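Local coordinates for BugD (Bordetella pertussis Tohama I, PDB 2F5X), which is a periplasmic solute receptor that binds aspartic acid, probably handing it to a transport system of the tripartite tricarboxylate transporter type, at residues A[250-253]-A[254-258]; A[157-161]-A[162-166]; A[124-127]-A[128-131]. All coordinates share one frame; numbering follows the deposited sequence.

Contact 1: A[250-253]-A[254-258]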
ATOM      1  N   PRO A 250       0.462 -17.832  22.402  1.00 15.10           N
ATOM      2  CA  PRO A 250      -0.503 -18.764  21.785  1.00 14.76           C
ATOM      3  C   PRO A 250      -1.504 -18.075  20.852  1.00 14.58           C
ATOM      4  O   PRO A 250      -1.990 -18.703  19.901  1.00 14.35           O
ATOM      5  CB  PRO A 250      -1.226 -19.377  22.986  1.00 15.24           C
ATOM      6  CG  PRO A 250      -0.276 -19.212  24.110  1.00 15.87           C
ATOM      7  CD  PRO A 250       0.385 -17.881  23.875  1.00 14.74           C
ATOM      8  N   VAL A 251      -1.795 -16.805  21.124  1.00 13.94           N
ATOM      9  CA  VAL A 251      -2.698 -16.025  20.286  1.00 13.73           C
ATOM     10  C   VAL A 251      -1.986 -15.630  18.984  1.00 13.64           C
ATOM     11  O   VAL A 251      -2.528 -15.799  17.890  1.00 14.04           O
ATOM     12  CB  VAL A 251      -3.240 -14.789  21.044  1.00 13.65           C
ATOM     13  CG1 VAL A 251      -4.001 -13.858  20.102  1.00 13.96           C
ATOM     14  CG2 VAL A 251      -4.140 -15.231  22.210  1.00 13.94           C
ATOM     15  N   VAL A 252      -0.765 -15.116  19.103  1.00 13.45           N
ATOM     16  CA  VAL A 252       0.075 -14.879  17.926  1.00 13.16           C
ATOM     17  C   VAL A 252       0.222 -16.160  17.077  1.00 13.57           C
ATOM     18  O   VAL A 252       0.079 -16.120  15.863  1.00 13.64           O
ATOM     19  CB  VAL A 252       1.470 -14.316  18.324  1.00 13.74           C
ATOM     20  CG1 VAL A 252       2.400 -14.199  17.103  1.00 13.09           C
ATOM     21  CG2 VAL A 252       1.320 -12.966  19.007  1.00 13.32           C
ATOM     22  N   ASP A 253       0.488 -17.291  17.727  1.00 13.47           N
ATOM     23  CA  ASP A 253       0.632 -18.572  17.025  1.00 14.37           C
ATOM     24  C   ASP A 253      -0.615 -18.910  16.196  1.00 14.26           C
ATOM     25  O   ASP A 253      -0.511 -19.361  15.044  1.00 14.22           O
ATOM     26  CB  ASP A 253       0.890 -19.715  18.019  1.00 15.14           C
ATOM     27  CG  ASP A 253       2.298 -19.704  18.604  1.00 17.67           C
ATOM     28  OD1 ASP A 253       3.160 -18.918  18.152  1.00 20.27           O
ATOM     29  OD2 ASP A 253       2.625 -20.484  19.531  1.00 19.42           O
ATOM     30  N   LYS A 254      -1.787 -18.701  16.791  1.00 13.92           N
ATOM     31  CA  LYS A 254      -3.055 -18.962  16.113  1.00 14.23           C
ATOM     32  C   LYS A 254      -3.216 -18.039  14.912  1.00 13.82           C
ATOM     33  O   LYS A 254      -3.649 -18.472  13.830  1.00 13.39           O
ATOM     34  CB  LYS A 254      -4.233 -18.780  17.081  1.00 14.75           C
ATOM     35  CG  LYS A 254      -5.622 -19.002  16.458  1.00 16.96           C
ATOM     36  CD  LYS A 254      -5.842 -20.436  15.984  1.00 20.85           C
ATOM     37  CE  LYS A 254      -7.256 -20.609  15.450  1.00 22.74           C
ATOM     38  NZ  LYS A 254      -7.500 -21.971  14.897  1.00 25.75           N
ATOM     39  N   LEU A 255      -2.866 -16.769  15.103  1.00 13.20           N
ATOM     40  CA  LEU A 255      -2.929 -15.797  14.016  1.00 13.14           C
ATOM     41  C   LEU A 255      -1.966 -16.147  12.878  1.00 12.81           C
ATOM     42  O   LEU A 255      -2.328 -16.012  11.716  1.00 13.12           O
ATOM     43  CB  LEU A 255      -2.703 -14.372  14.533  1.00 12.99           C
ATOM     44  CG  LEU A 255      -3.887 -13.753  15.300  1.00 14.03           C
ATOM     45  CD1 LEU A 255      -3.441 -12.541  16.131  1.00 14.98           C
ATOM     46  CD2 LEU A 255      -5.047 -13.363  14.365  1.00 15.00           C
ATOM     47  N   VAL A 256      -0.755 -16.601  13.210  1.00 12.73           N
ATOM     48  CA  VAL A 256       0.210 -17.022  12.181  1.00 12.85           C
ATOM     49  C   VAL A 256      -0.345 -18.193  11.357  1.00 13.43           C
ATOM     50  O   VAL A 256      -0.311 -18.168  10.121  1.00 12.81           O
ATOM     51  CB  VAL A 256       1.595 -17.376  12.795  1.00 12.63           C
ATOM     52  CG1 VAL A 256       2.503 -17.994  11.762  1.00 12.97           C
ATOM     53  CG2 VAL A 256       2.249 -16.124  13.357  1.00 11.70           C
ATOM     54  N   LYS A 257      -0.887 -19.194  12.043  1.00 14.15           N
ATOM     55  CA  LYS A 257      -1.437 -20.363  11.361  1.00 15.02           C
ATOM     56  C   LYS A 257      -2.593 -19.981  10.441  1.00 14.59           C
ATOM     57  O   LYS A 257      -2.706 -20.497   9.325  1.00 14.26           O
ATOM     58  CB  LYS A 257      -1.909 -21.401  12.376  1.00 15.74           C
ATOM     59  CG  LYS A 257      -0.767 -22.181  12.974  1.00 20.31           C
ATOM     60  CD  LYS A 257      -1.216 -22.924  14.215  1.00 25.78           C
ATOM     61  CE  LYS A 257      -1.918 -24.203  13.854  1.00 27.69           C
ATOM     62  NZ  LYS A 257      -2.159 -25.015  15.080  1.00 29.90           N
ATOM     63  N   SER A 258      -3.436 -19.066  10.916  1.00 14.06           N
ATOM     64  CA  SER A 258      -4.601 -18.617  10.159  1.00 13.76           C
ATOM     65  C   SER A 258      -4.182 -17.779   8.957  1.00 13.23           C
ATOM     66  O   SER A 258      -4.736 -17.936   7.874  1.00 13.42           O
ATOM     67  CB  SER A 258      -5.556 -17.826  11.056  1.00 14.06           C
ATOM     68  OG  SER A 258      -5.975 -18.612  12.159  1.00 17.13           O
TER
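Val251 and Leu255, one turn apart on helix 249-263, meet methyl to methyl, with Val251 CG1 lying 4.2 Å from Leu255 CD1. The neighbouring ridge repeats the pattern: Val252 CG1 is 4.2 Å from Val256 CG2. Val256 holds CG1 trans to its backbone N (chi1 172°), the rotamer that suits a beta-branched residue in a helix, and this leaves CG2 leaning back over the preceding turn, 3.3 Å from Val252 O. These branched aliphatic residues suit their place because Val252, Leu255 and Val256 all press on Ile105 of strand 102-117, while Val251 and Leu255 also touch Tyr14 near the start of the chain.

The backbone bonds are those of a regular alpha-helix; this one packs against strand 102-117, probably in the lobe of the periplasmic-binding-protein fold that also holds helix 30-46. Pro250 fits the first turn, where its missing N-H costs no helical bond, and its carbonyl can still accept: Lys254 N reaches Pro250 O at 3.1 Å, from well above the carbonyl plane. Val256 N to Val252 O is shorter, at 2.8 Å, and nearly straight on to the carbonyl.

Among the polar side chains, Ser258 turns back on its own helix. Its OG donates to Lys254 O at 2.9 Å and its N donates to the same oxygen at 3.0 Å, the two coming from opposite faces of the carbonyl plane. A short hydroxyl satisfied in this way can be buried against Met42, Thr45 and Leu46 of helix 30-46. Lys254, bent at chi2 (64°), sends NZ away from the turn to a hydrogen bond with Thr45 O. Lys257 lays its aliphatic stem beside the preceding turn, CG being 3.5 Å from Asp253 O.

Contact 2: A[157-161]-A[162-166]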
HETATM    1  N   MSE A 157       8.765   9.935  -5.336  1.00  9.47           N
HETATM    2  CA  MSE A 157       9.773   9.438  -6.266  1.00  9.57           C
HETATM    3  C   MSE A 157       9.532   9.987  -7.670  1.00  9.51           C
HETATM    4  O   MSE A 157      10.474  10.343  -8.386  1.00  9.58           O
HETATM    5  CB  MSE A 157       9.787   7.911  -6.258  1.00  9.88           C
HETATM    6  CG  MSE A 157      10.332   7.356  -4.953  1.00 11.32           C
HETATM    7 SE   MSE A 157      10.061   5.450  -4.842  1.00 15.02          SE
HETATM    8  CE  MSE A 157      11.033   4.921  -6.466  1.00 12.37           C
ATOM      9  N   LEU A 158       8.262  10.077  -8.053  1.00  9.25           N
ATOM     10  CA  LEU A 158       7.909  10.550  -9.384  1.00  9.23           C
ATOM     11  C   LEU A 158       8.287  12.020  -9.580  1.00  9.59           C
ATOM     12  O   LEU A 158       8.952  12.358 -10.559  1.00  9.44           O
ATOM     13  CB  LEU A 158       6.417  10.325  -9.664  1.00  9.25           C
ATOM     14  CG  LEU A 158       5.915  10.786 -11.041  1.00 10.05           C
ATOM     15  CD1 LEU A 158       6.589  10.013 -12.189  1.00 11.08           C
ATOM     16  CD2 LEU A 158       4.391  10.657 -11.127  1.00 10.92           C
ATOM     17  N   VAL A 159       7.896  12.891  -8.648  1.00  9.82           N
ATOM     18  CA  VAL A 159       8.214  14.313  -8.812  1.00 10.42           C
ATOM     19  C   VAL A 159       9.715  14.568  -8.719  1.00 10.82           C
ATOM     20  O   VAL A 159      10.253  15.436  -9.406  1.00 11.18           O
ATOM     21  CB  VAL A 159       7.412  15.244  -7.858  1.00  9.91           C
ATOM     22  CG1 VAL A 159       5.913  15.058  -8.076  1.00 10.41           C
ATOM     23  CG2 VAL A 159       7.799  15.038  -6.377  1.00 10.31           C
ATOM     24  N   GLU A 160      10.398  13.778  -7.902  1.00 11.47           N
ATOM     25  CA  GLU A 160      11.855  13.883  -7.823  1.00 13.05           C
ATOM     26  C   GLU A 160      12.524  13.483  -9.141  1.00 12.84           C
ATOM     27  O   GLU A 160      13.434  14.172  -9.610  1.00 13.31           O
ATOM     28  CB  GLU A 160      12.395  13.061  -6.646  1.00 13.54           C
ATOM     29  CG  GLU A 160      12.053  13.676  -5.291  1.00 17.50           C
ATOM     30  CD  GLU A 160      12.871  14.917  -4.954  1.00 21.26           C
ATOM     31  OE1 GLU A 160      14.009  15.061  -5.454  1.00 25.92           O
ATOM     32  OE2 GLU A 160      12.374  15.753  -4.176  1.00 22.83           O
ATOM     33  N   ALA A 161      12.064  12.383  -9.733  1.00 12.47           N
ATOM     34  CA  ALA A 161      12.589  11.909 -11.009  1.00 12.82           C
ATOM     35  C   ALA A 161      12.337  12.892 -12.143  1.00 12.73           C
ATOM     36  O   ALA A 161      13.183  13.043 -13.035  1.00 13.40           O
ATOM     37  CB  ALA A 161      12.015  10.540 -11.351  1.00 12.45           C
ATOM     38  N   LEU A 162      11.192  13.570 -12.104  1.00 12.22           N
ATOM     39  CA  LEU A 162      10.848  14.562 -13.129  1.00 12.47           C
ATOM     40  C   LEU A 162      11.396  15.961 -12.843  1.00 12.18           C
ATOM     41  O   LEU A 162      11.364  16.840 -13.713  1.00 13.31           O
ATOM     42  CB  LEU A 162       9.329  14.632 -13.314  1.00 12.09           C
ATOM     43  CG  LEU A 162       8.612  13.359 -13.774  1.00 12.79           C
ATOM     44  CD1 LEU A 162       7.121  13.597 -13.778  1.00 13.76           C
ATOM     45  CD2 LEU A 162       9.096  12.905 -15.144  1.00 15.37           C
ATOM     46  N   GLY A 163      11.897  16.170 -11.630  1.00 11.88           N
ATOM     47  CA  GLY A 163      12.457  17.454 -11.244  1.00 11.55           C
ATOM     48  C   GLY A 163      11.415  18.545 -11.131  1.00 11.41           C
ATOM     49  O   GLY A 163      11.694  19.703 -11.459  1.00 12.28           O
ATOM     50  N   VAL A 164      10.218  18.176 -10.673  1.00 10.58           N
ATOM     51  CA  VAL A 164       9.115  19.122 -10.521  1.00 10.15           C
ATOM     52  C   VAL A 164       8.580  19.185  -9.094  1.00  9.91           C
ATOM     53  O   VAL A 164       8.782  18.269  -8.294  1.00  9.78           O
ATOM     54  CB  VAL A 164       7.927  18.810 -11.485  1.00 10.10           C
ATOM     55  CG1 VAL A 164       8.369  18.885 -12.956  1.00 10.42           C
ATOM     56  CG2 VAL A 164       7.288  17.441 -11.161  1.00  9.69           C
ATOM     57  N   ASN A 165       7.917  20.294  -8.785  1.00  9.44           N
ATOM     58  CA  ASN A 165       7.105  20.423  -7.577  1.00  9.23           C
ATOM     59  C   ASN A 165       5.663  20.637  -8.027  1.00  9.08           C
ATOM     60  O   ASN A 165       5.399  21.560  -8.796  1.00 10.06           O
ATOM     61  CB  ASN A 165       7.588  21.627  -6.749  1.00  9.22           C
ATOM     62  CG  ASN A 165       6.836  21.771  -5.425  1.00  9.57           C
ATOM     63  OD1 ASN A 165       6.694  20.808  -4.670  1.00  9.88           O
ATOM     64  ND2 ASN A 165       6.351  22.979  -5.147  1.00  7.63           N
ATOM     65  N   LEU A 166       4.749  19.777  -7.568  1.00  9.04           N
ATOM     66  CA  LEU A 166       3.341  19.806  -7.991  1.00  8.99           C
ATOM     67  C   LEU A 166       2.395  20.038  -6.825  1.00  9.07           C
ATOM     68  O   LEU A 166       2.620  19.524  -5.733  1.00  9.20           O
ATOM     69  CB  LEU A 166       2.944  18.463  -8.636  1.00  8.89           C
ATOM     70  CG  LEU A 166       3.677  18.031  -9.912  1.00  9.07           C
ATOM     71  CD1 LEU A 166       3.134  16.685 -10.415  1.00  9.25           C
ATOM     72  CD2 LEU A 166       3.552  19.092 -10.993  1.00  9.58           C
TER
HETATM   73  O   HOH W   1      10.612  17.338  -6.438  1.00 23.16           O
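Val159 receives the chain as it leaves helix 150-162, both through its carbonyl and through its side chain. Val164 N donates to Val159 O at 3.0 Å in a fairly straight bond (159°), and Gly163 N makes a weak bond of 3.2 Å to Glu160 O. Together these form a Schellman motif, with Gly163 as the C-prime residue. Its phi of 69° is the positive value that breaks the helix and turns the chain back, and glycine accepts it without strain. This turn brings Val164 against Val159 at about a right angle, Val164 CG2 lying 4.0 Å from Val159 CB; this is the apolar contact that commonly accompanies the motif. Farther along, Leu166 comes in obliquely, its CD1 4.0 Å from Val159 CG1.

Leu158 and Leu162 lie side by side on another face of the helix, pointing the same way, with their CD1 atoms 4.0 Å apart. Leu162 CG stands trans to the carbonyl carbon (chi1 -61°), over the previous turn and 3.4 Å from Leu158 O. Beyond this shell, Leu162 packs on Val133 of helix 126-136 and on Tyr230, and Val164 also meets Val133. On the outer side, a water donates to Val164 O at 2.8 Å and weakly to Glu160 OE2. The other end of the helix brings Ala150 and Ser151 to the aspartate pocket, and Cys154, in between, is disulfide-bonded to Cys190.

The helix terminus would otherwise present several carbonyls without N-H partners. Here the returning chain supplies N-H groups to Val159 O and Glu160 O, and Lys134 NZ bonds to Leu162 O, where a positive charge probably complements the negative end of the helix dipole.

Contact 3: A[124-127]-A[128-131]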
ATOM      1  N   ASN A 124      -0.091  10.475 -24.080  1.00  9.88           N
ATOM      2  CA  ASN A 124      -0.511   9.103 -24.341  1.00  9.85           C
ATOM      3  C   ASN A 124       0.513   8.048 -23.970  1.00 10.07           C
ATOM      4  O   ASN A 124       0.211   6.864 -24.021  1.00 10.35           O
ATOM      5  CB  ASN A 124      -0.922   8.948 -25.809  1.00  9.80           C
ATOM      6  CG  ASN A 124      -2.238   9.629 -26.106  1.00 10.56           C
ATOM      7  OD1 ASN A 124      -3.073   9.769 -25.224  1.00 12.59           O
ATOM      8  ND2 ASN A 124      -2.431  10.055 -27.349  1.00 10.17           N
ATOM      9  N   ASN A 125       1.713   8.477 -23.573  1.00  9.82           N
ATOM     10  CA  ASN A 125       2.761   7.535 -23.174  1.00  9.88           C
ATOM     11  C   ASN A 125       3.696   8.154 -22.135  1.00  9.78           C
ATOM     12  O   ASN A 125       3.613   9.363 -21.869  1.00  9.62           O
ATOM     13  CB  ASN A 125       3.526   6.992 -24.402  1.00 10.12           C
ATOM     14  CG  ASN A 125       4.301   8.078 -25.146  1.00 11.39           C
ATOM     15  OD1 ASN A 125       5.076   8.811 -24.554  1.00 11.84           O
ATOM     16  ND2 ASN A 125       4.107   8.160 -26.457  1.00 12.73           N
ATOM     17  N   ILE A 126       4.551   7.335 -21.525  1.00  9.58           N
ATOM     18  CA  ILE A 126       5.390   7.812 -20.420  1.00 10.27           C
ATOM     19  C   ILE A 126       6.394   8.903 -20.841  1.00 10.32           C
ATOM     20  O   ILE A 126       6.641   9.834 -20.074  1.00 10.84           O
ATOM     21  CB  ILE A 126       6.076   6.621 -19.669  1.00 10.20           C
ATOM     22  CG1 ILE A 126       6.844   7.093 -18.419  1.00  9.64           C
ATOM     23  CG2 ILE A 126       6.998   5.813 -20.597  1.00 10.37           C
ATOM     24  CD1 ILE A 126       5.999   7.797 -17.351  1.00  9.98           C
ATOM     25  N   LYS A 127       6.947   8.802 -22.050  1.00 10.60           N
ATOM     26  CA  LYS A 127       7.847   9.840 -22.555  1.00 11.14           C
ATOM     27  C   LYS A 127       7.101  11.172 -22.652  1.00 11.31           C
ATOM     28  O   LYS A 127       7.582  12.204 -22.167  1.00 11.41           O
ATOM     29  CB  LYS A 127       8.432   9.457 -23.920  1.00 11.01           C
ATOM     30  CG  LYS A 127       9.392  10.504 -24.464  1.00 13.13           C
ATOM     31  CD  LYS A 127       9.979  10.089 -25.804  1.00 17.22           C
ATOM     32  CE  LYS A 127      11.011  11.106 -26.268  1.00 20.01           C
ATOM     33  NZ  LYS A 127      10.353  12.285 -26.893  1.00 23.51           N
ATOM     34  N   GLU A 128       5.918  11.136 -23.261  1.00 11.18           N
ATOM     35  CA  GLU A 128       5.096  12.331 -23.398  1.00 11.57           C
ATOM     36  C   GLU A 128       4.591  12.831 -22.068  1.00 11.12           C
ATOM     37  O   GLU A 128       4.442  14.038 -21.889  1.00 11.41           O
ATOM     38  CB  GLU A 128       3.912  12.086 -24.311  1.00 12.27           C
ATOM     39  CG  GLU A 128       4.315  11.888 -25.746  1.00 15.51           C
ATOM     40  CD  GLU A 128       3.280  11.118 -26.524  1.00 19.72           C
ATOM     41  OE1 GLU A 128       2.207  10.797 -25.960  1.00 22.54           O
ATOM     42  OE2 GLU A 128       3.546  10.834 -27.702  1.00 22.13           O
ATOM     43  N   LEU A 129       4.328  11.915 -21.137  1.00 10.60           N
ATOM     44  CA  LEU A 129       3.922  12.322 -19.793  1.00 10.56           C
ATOM     45  C   LEU A 129       4.986  13.175 -19.114  1.00 10.61           C
ATOM     46  O   LEU A 129       4.678  14.243 -18.566  1.00  9.85           O
ATOM     47  CB  LEU A 129       3.573  11.114 -18.909  1.00 10.40           C
ATOM     48  CG  LEU A 129       3.238  11.456 -17.449  1.00 12.11           C
ATOM     49  CD1 LEU A 129       1.911  12.202 -17.342  1.00 12.74           C
ATOM     50  CD2 LEU A 129       3.213  10.215 -16.566  1.00 14.35           C
ATOM     51  N   ALA A 130       6.231  12.705 -19.154  1.00 10.87           N
ATOM     52  CA  ALA A 130       7.332  13.435 -18.518  1.00 11.06           C
ATOM     53  C   ALA A 130       7.471  14.831 -19.111  1.00 11.80           C
ATOM     54  O   ALA A 130       7.632  15.817 -18.379  1.00 11.84           O
ATOM     55  CB  ALA A 130       8.639  12.660 -18.648  1.00 11.27           C
ATOM     56  N   GLU A 131       7.374  14.911 -20.437  1.00 11.73           N
ATOM     57  CA  GLU A 131       7.506  16.177 -21.159  1.00 12.61           C
ATOM     58  C   GLU A 131       6.369  17.119 -20.791  1.00 11.93           C
ATOM     59  O   GLU A 131       6.595  18.300 -20.529  1.00 12.36           O
ATOM     60  CB  GLU A 131       7.532  15.926 -22.673  1.00 13.13           C
ATOM     61  CG  GLU A 131       8.770  15.173 -23.130  1.00 17.82           C
ATOM     62  CD  GLU A 131       8.692  14.648 -24.556  1.00 22.50           C
ATOM     63  OE1 GLU A 131       7.574  14.422 -25.075  1.00 25.87           O
ATOM     64  OE2 GLU A 131       9.771  14.437 -25.160  1.00 24.52           O
TER
HETATM   65  O   HOH W   2       7.336  12.517 -27.019  1.00 46.69           O
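Asn125 O, Ile126 O and Lys127 O accept from Leu129 N, Ala130 N and Glu131 N in turn, which are the opening i to i+4 bonds of helix 126-136, the first being short at 2.7 Å. Asn125 occupies the N-cap. Its CG sits between the backbone N and the carbonyl carbon (chi1 65°), which swings OD1 over the open first turn to take Glu128 N at 2.8 Å in an almost linear bond. Asparagine suits the site, being short enough to fold back onto its own helix and carrying an acceptor at a suitable reach.

Glu128, three residues after the cap, answers in the reverse direction. Its chain runs out extended, and OE1 accepts from Asn124 N at 3.0 Å. The Asn125 and Glu128 side chains cross at about a right angle, though the amide and carboxylate planes are only about 35° apart. Asn124 itself turns OD1 to Lys206 NZ.

Lys127 and Glu131, one turn apart, form a salt bridge, with Lys127 NZ 2.8 Å from Glu131 OE2. The lysine stem is extended as far as CE, where chi4 (-81°) turns NZ onto the syn side of the carboxylate, somewhat out of its plane. A water closes the ring by accepting from Lys127 NZ at 3.0 Å and donating to Glu131 OE1 at 2.7 Å.

The inner face is apolar. Ile126 CD1 meets Leu129 CD2 obliquely at 3.8 Å; Ile126 also rests on Met225 and Ser228, Leu129 on Phe121, and Ala130 on Tyr230.

With the cap engaging Glu128 N and the acidic group of Glu128 beside the amino end, the first turn gains an acceptor for an N-H that lacks the i-4 carbonyl partner of later turns and, probably, a favourable interaction with the positive end of the helix dipole.

Overall arrangement
Contacts 2 and 3 are neighbours, their centres about 14 Å apart: Leu162 CD2 packs on Ala130 CB at 3.5 Å, joining the end of helix 150-162 to helix 126-136. Contact 1 lies on the opposite side of the chain's centre, about 43 and 48 Å from their centres. None is wholly core. Contacts 1 and 2 are partly buried, whereas contact 3 is a surface contact. Their chemistry follows position along a helix: 124-131 meets the start with side-chain capping and a salt bridge, 157-166 meets the finish with backbone reversal around glycine, and 250-258, within its helix, relies on regular bonds and aliphatic packing.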